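Local atomic coordinates of putative malic enzyme ((S)-malate:NAD+ oxidoreductase (decarboxylating)) (Streptococcus pyogenes, PDB entry 2A9F), a protein that probably catalyses the NAD-dependent oxidative decarboxylation of (S)-malate as a member of the malic enzyme family and binds a magnesium ion. Residues Ala76-Gly81 with Leu136-Ala141; Thr67-Ser72 with Gly132-Glu137. All coordinates share one frame; numbering follows the deposited sequence.

Contact 1. Residues Ala76-Gly81 with Leu136-Ala141; sequences AVLGLG and LEDISA. With MG (magnesium ion), chain C.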
loop_
_atom_site.group_PDB
_atom_site.type_symbol
_atom_site.label_atom_id
_atom_site.label_comp_id
_atom_site.label_asym_id
_atom_site.label_seq_id
_atom_site.Cartn_x
_atom_site.Cartn_y
_atom_site.Cartn_z
ATOM N N ALA A 76 -15.208 4.259 11.388
ATOM C CA ALA A 76 -15.282 5.535 12.103
ATOM C C ALA A 76 -14.726 6.720 11.308
ATOM O O ALA A 76 -14.010 7.577 11.840
ATOM C CB ALA A 76 -14.550 5.420 13.435
ATOM N N VAL A 77 -15.072 6.775 10.032
ATOM C CA VAL A 77 -14.617 7.858 9.180
ATOM C C VAL A 77 -15.184 9.223 9.596
ATOM O O VAL A 77 -16.396 9.431 9.592
ATOM C CB VAL A 77 -15.004 7.595 7.718
ATOM C CG1 VAL A 77 -14.375 8.658 6.822
ATOM C CG2 VAL A 77 -14.579 6.191 7.317
ATOM N N LEU A 78 -14.287 10.140 9.951
ATOM C CA LEU A 78 -14.638 11.504 10.355
ATOM C C LEU A 78 -15.828 11.648 11.327
ATOM O O LEU A 78 -15.822 11.096 12.426
ATOM C CB LEU A 78 -14.879 12.360 9.093
ATOM C CG LEU A 78 -13.718 13.088 8.403
ATOM C CD1 LEU A 78 -12.448 12.293 8.526
ATOM C CD2 LEU A 78 -14.066 13.318 6.926
ATOM N N GLY A 79 -16.827 12.422 10.911
ATOM C CA GLY A 79 -18.004 12.650 11.724
ATOM C C GLY A 79 -19.192 11.932 11.125
ATOM O O GLY A 79 -20.342 12.202 11.463
ATOM N N LEU A 80 -18.902 11.020 10.207
ATOM C CA LEU A 80 -19.925 10.219 9.560
ATOM C C LEU A 80 -20.000 8.946 10.404
ATOM O O LEU A 80 -20.014 9.030 11.634
ATOM C CB LEU A 80 -19.498 9.910 8.125
ATOM C CG LEU A 80 -19.184 11.161 7.289
ATOM C CD1 LEU A 80 -18.601 10.755 5.949
ATOM C CD2 LEU A 80 -20.456 11.989 7.089
ATOM N N GLY A 81 -20.035 7.774 9.779
ATOM C CA GLY A 81 -20.084 6.556 10.577
ATOM C C GLY A 81 -19.469 5.370 9.864
ATOM O O GLY A 81 -18.717 5.549 8.915
ATOM N N LEU A 136 -2.919 4.080 12.133
ATOM C CA LEU A 136 -4.296 3.600 12.188
ATOM C C LEU A 136 -5.211 4.821 12.197
ATOM O O LEU A 136 -4.977 5.768 12.946
ATOM C CB LEU A 136 -4.520 2.754 13.437
ATOM C CG LEU A 136 -3.853 1.380 13.370
ATOM C CD1 LEU A 136 -3.945 0.680 14.719
ATOM C CD2 LEU A 136 -4.497 0.562 12.272
ATOM N N GLU A 137 -6.247 4.802 11.362
ATOM C CA GLU A 137 -7.142 5.950 11.265
ATOM C C GLU A 137 -8.624 5.623 11.201
ATOM O O GLU A 137 -9.050 4.663 10.565
ATOM C CB GLU A 137 -6.776 6.788 10.035
ATOM C CG GLU A 137 -7.515 8.116 9.916
ATOM C CD GLU A 137 -6.929 9.207 10.809
ATOM O OE1 GLU A 137 -5.686 9.253 10.959
ATOM O OE2 GLU A 137 -7.711 10.030 11.336
ATOM N N ASP A 138 -9.400 6.455 11.869
ATOM C CA ASP A 138 -10.837 6.330 11.894
ATOM C C ASP A 138 -11.436 4.947 12.145
ATOM O O ASP A 138 -12.438 4.594 11.534
ATOM C CB ASP A 138 -11.419 6.910 10.597
ATOM C CG ASP A 138 -11.102 8.389 10.423
ATOM O OD1 ASP A 138 -10.546 9.013 11.366
ATOM O OD2 ASP A 138 -11.417 8.928 9.338
ATOM N N ILE A 139 -10.835 4.148 13.020
ATOM C CA ILE A 139 -11.445 2.862 13.319
ATOM C C ILE A 139 -12.174 3.042 14.663
ATOM O O ILE A 139 -11.622 3.587 15.619
ATOM C CB ILE A 139 -10.412 1.683 13.372
ATOM C CG1 ILE A 139 -10.127 1.284 14.808
ATOM C CG2 ILE A 139 -9.138 2.050 12.649
ATOM C CD1 ILE A 139 -9.256 0.042 14.923
ATOM N N SER A 140 -13.428 2.608 14.722
ATOM C CA SER A 140 -14.237 2.770 15.927
ATOM C C SER A 140 -13.802 2.068 17.220
ATOM O O SER A 140 -13.183 0.994 17.213
ATOM C CB SER A 140 -15.682 2.372 15.626
ATOM O OG SER A 140 -15.759 0.997 15.281
ATOM N N ALA A 141 -14.152 2.705 18.335
ATOM C CA ALA A 141 -13.870 2.185 19.666
ATOM C C ALA A 141 -14.973 1.182 19.980
ATOM O O ALA A 141 -16.080 1.302 19.464
ATOM C CB ALA A 141 -13.900 3.319 20.677
HETATM MG MG MG C . -9.503 10.696 11.775
HETATM O O HOH W 1 -10.044 11.082 9.904
HETATM O O HOH W 2 -11.255 11.486 12.786
#
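Asp138 points its side chain at the loop 76-81 and splits its carboxylate between that loop and a magnesium ion. CG stands anti to the carbonyl carbon (chi1 -61°), which carries the carboxylate past the carbonyl of Ala76 toward the backbone of Val77 and Leu78. OD2 accepts a hydrogen bond of 3.2 Å from the backbone N of Leu78; the bond is fairly straight, 161° at the hydrogen, but the N-H comes from above the carboxylate plane. Methyl CD1 of Leu78 lies 3.6 Å from the same OD2, and the side chain of Val77 crosses that of Asp138 at about a right angle. OD1 takes the metal at 2.0 Å, next to OE2 of Glu137; Asp163 and two waters also bind the ion. Together with the metal bond at OD1, the Leu78 bond would limit rotation of the carboxylate. Ala76 N also gives a weak, bent bond of 2.8 Å to Asp138 O, and Ala76 CB packs against the backbone N of Ser140 and, at 3.9 Å, against Ser140 CB. A type II' turn from Val77 to Leu80 rounds off the first loop. The contact joins two loops that follow strands 67-72 and 133-136: Val77 and Leu78 rest on helix 85-102, Ile139 on helix 143-154, and the second subunit packs on Val77 and Leu78.

Contact 2. Residues Thr67-Ser72 with Gly132-Glu137; sequences TVAVIS and GGINLE. With MG (magnesium ion), chain C.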
loop_
_atom_site.group_PDB
_atom_site.type_symbol
_atom_site.label_atom_id
_atom_site.label_comp_id
_atom_site.label_asym_id
_atom_site.label_seq_id
_atom_site.Cartn_x
_atom_site.Cartn_y
_atom_site.Cartn_z
ATOM N N THR A 67 8.176 5.515 3.855
ATOM C CA THR A 67 6.754 5.303 3.615
ATOM C C THR A 67 5.964 4.706 4.767
ATOM O O THR A 67 6.312 3.686 5.343
ATOM C CB THR A 67 6.477 4.427 2.361
ATOM O OG1 THR A 67 6.613 3.047 2.710
ATOM C CG2 THR A 67 7.435 4.777 1.225
ATOM N N VAL A 68 4.874 5.374 5.078
ATOM C CA VAL A 68 3.990 4.942 6.133
ATOM C C VAL A 68 2.656 4.568 5.510
ATOM O O VAL A 68 2.277 5.065 4.447
ATOM C CB VAL A 68 3.777 6.068 7.157
ATOM C CG1 VAL A 68 2.748 5.656 8.171
ATOM C CG2 VAL A 68 5.091 6.367 7.871
ATOM N N ALA A 69 1.954 3.658 6.159
ATOM C CA ALA A 69 0.656 3.265 5.670
ATOM C C ALA A 69 -0.415 3.932 6.536
ATOM O O ALA A 69 -0.264 4.065 7.751
ATOM C CB ALA A 69 0.522 1.752 5.723
ATOM N N VAL A 70 -1.478 4.390 5.895
ATOM C CA VAL A 70 -2.582 4.985 6.612
ATOM C C VAL A 70 -3.664 3.918 6.470
ATOM O O VAL A 70 -4.178 3.685 5.375
ATOM C CB VAL A 70 -3.015 6.279 5.958
ATOM C CG1 VAL A 70 -4.095 6.943 6.789
ATOM C CG2 VAL A 70 -1.801 7.183 5.788
ATOM N N ILE A 71 -3.993 3.259 7.577
ATOM C CA ILE A 71 -4.963 2.170 7.550
ATOM C C ILE A 71 -6.240 2.393 8.354
ATOM O O ILE A 71 -6.214 2.925 9.466
ATOM C CB ILE A 71 -4.302 0.862 8.040
ATOM C CG1 ILE A 71 -2.991 0.625 7.287
ATOM C CG2 ILE A 71 -5.218 -0.307 7.803
ATOM C CD1 ILE A 71 -2.145 -0.471 7.886
ATOM N N SER A 72 -7.354 1.954 7.768
ATOM C CA SER A 72 -8.685 2.061 8.364
ATOM C C SER A 72 -9.593 0.954 7.840
ATOM O O SER A 72 -9.287 0.287 6.839
ATOM C CB SER A 72 -9.303 3.418 8.014
ATOM O OG SER A 72 -10.717 3.350 7.907
ATOM N N GLY A 132 7.504 1.523 6.915
ATOM C CA GLY A 132 8.389 1.995 7.954
ATOM C C GLY A 132 7.556 2.545 9.092
ATOM O O GLY A 132 8.086 2.888 10.150
ATOM N N GLY A 133 6.243 2.624 8.871
ATOM C CA GLY A 133 5.345 3.133 9.890
ATOM C C GLY A 133 3.870 2.912 9.592
ATOM O O GLY A 133 3.443 2.971 8.438
ATOM N N ILE A 134 3.083 2.665 10.640
ATOM C CA ILE A 134 1.654 2.438 10.488
ATOM C C ILE A 134 0.827 3.484 11.213
ATOM O O ILE A 134 1.017 3.698 12.404
ATOM C CB ILE A 134 1.230 1.075 11.054
ATOM C CG1 ILE A 134 2.026 -0.058 10.390
ATOM C CG2 ILE A 134 -0.256 0.887 10.831
ATOM C CD1 ILE A 134 1.925 -0.104 8.863
ATOM N N ASN A 135 -0.087 4.132 10.496
ATOM C CA ASN A 135 -0.965 5.120 11.102
ATOM C C ASN A 135 -2.411 4.633 11.026
ATOM O O ASN A 135 -3.046 4.733 9.973
ATOM C CB ASN A 135 -0.838 6.474 10.399
ATOM C CG ASN A 135 -1.990 7.428 10.740
ATOM O OD1 ASN A 135 -3.038 7.398 10.101
ATOM N ND2 ASN A 135 -1.799 8.268 11.754
ATOM N N LEU A 136 -2.919 4.080 12.133
ATOM C CA LEU A 136 -4.296 3.600 12.188
ATOM C C LEU A 136 -5.211 4.821 12.197
ATOM O O LEU A 136 -4.977 5.768 12.946
ATOM C CB LEU A 136 -4.520 2.754 13.437
ATOM C CG LEU A 136 -3.853 1.380 13.370
ATOM C CD1 LEU A 136 -3.945 0.680 14.719
ATOM C CD2 LEU A 136 -4.497 0.562 12.272
ATOM N N GLU A 137 -6.247 4.802 11.362
ATOM C CA GLU A 137 -7.142 5.950 11.265
ATOM C C GLU A 137 -8.624 5.623 11.201
ATOM O O GLU A 137 -9.050 4.663 10.565
ATOM C CB GLU A 137 -6.776 6.788 10.035
ATOM C CG GLU A 137 -7.515 8.116 9.916
ATOM C CD GLU A 137 -6.929 9.207 10.809
ATOM O OE1 GLU A 137 -5.686 9.253 10.959
ATOM O OE2 GLU A 137 -7.711 10.030 11.336
HETATM MG MG MG C . -9.503 10.696 11.775
HETATM O O HOH W 1 -10.044 11.082 9.904
HETATM O O HOH W 2 -11.255 11.486 12.786
#
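Ile71 lies beside Ile134 and Leu136 on one face of the sheet, and its side chain can be traced across both. Its CB is 4.2 Å from CD2 of Leu136. CG1 stands anti to the carbonyl carbon (chi1 -50°), and the chain then runs on extended, so that the tip, CD1, reaches back along the neighbouring strand to CG2 of Ile134 at 3.8 Å. Farther back on this face, CD1 of Ile134 meets CB of Ala69 at 3.9 Å, making a continuous apolar strip. The two strands run parallel, with their directions 22° apart, and are the central pair of a four-stranded parallel sheet in the N-terminal domain of the malic enzyme family, flanked by 106-111 and 159-161. Their backbone bonds pass back and forth in the parallel pattern: Asn135 N gives to Ala69 O at 2.8 Å, Ile71 N to Asn135 O at 3.0 Å, and Glu137 N to Ile71 O at 2.7 Å. At the other end Gly132 N donates to Thr67 O. The opposite face carries Val70 and Asn135, whose side chains lie side by side and point the same way; helix 85-102 covers Val70 through Met92 and Phe99, while Phe329 of helix 325-335 packs on Asn135. Glu137, whose N makes the last of the cross-strand bonds, bends at chi2 (80°) and brings OE2 to the magnesium ion at 2.0 Å.

Contacts 1 and 2 share Leu136 and Glu137, and their centres lie 14 Å apart. Segment 132-137 runs directly into 136-141, whereas three residues separate 67-72 from 76-81. Glu137, which pairs with the backbone of Ile71, and Asp138, in the loop, approach each other to 3.0 Å between Glu137 OE2 and Asp138 OD1 because both bind the magnesium ion, which Asp163 also holds. This is consistent with the sheet positioning Glu137 and the loop 76-81 helping to orient Asp138. Lys95, the predicted proton acceptor, has its side chain about 6 Å from that of Asp138, placing contact 1 and the Glu137 end of contact 2 beside the probable active site.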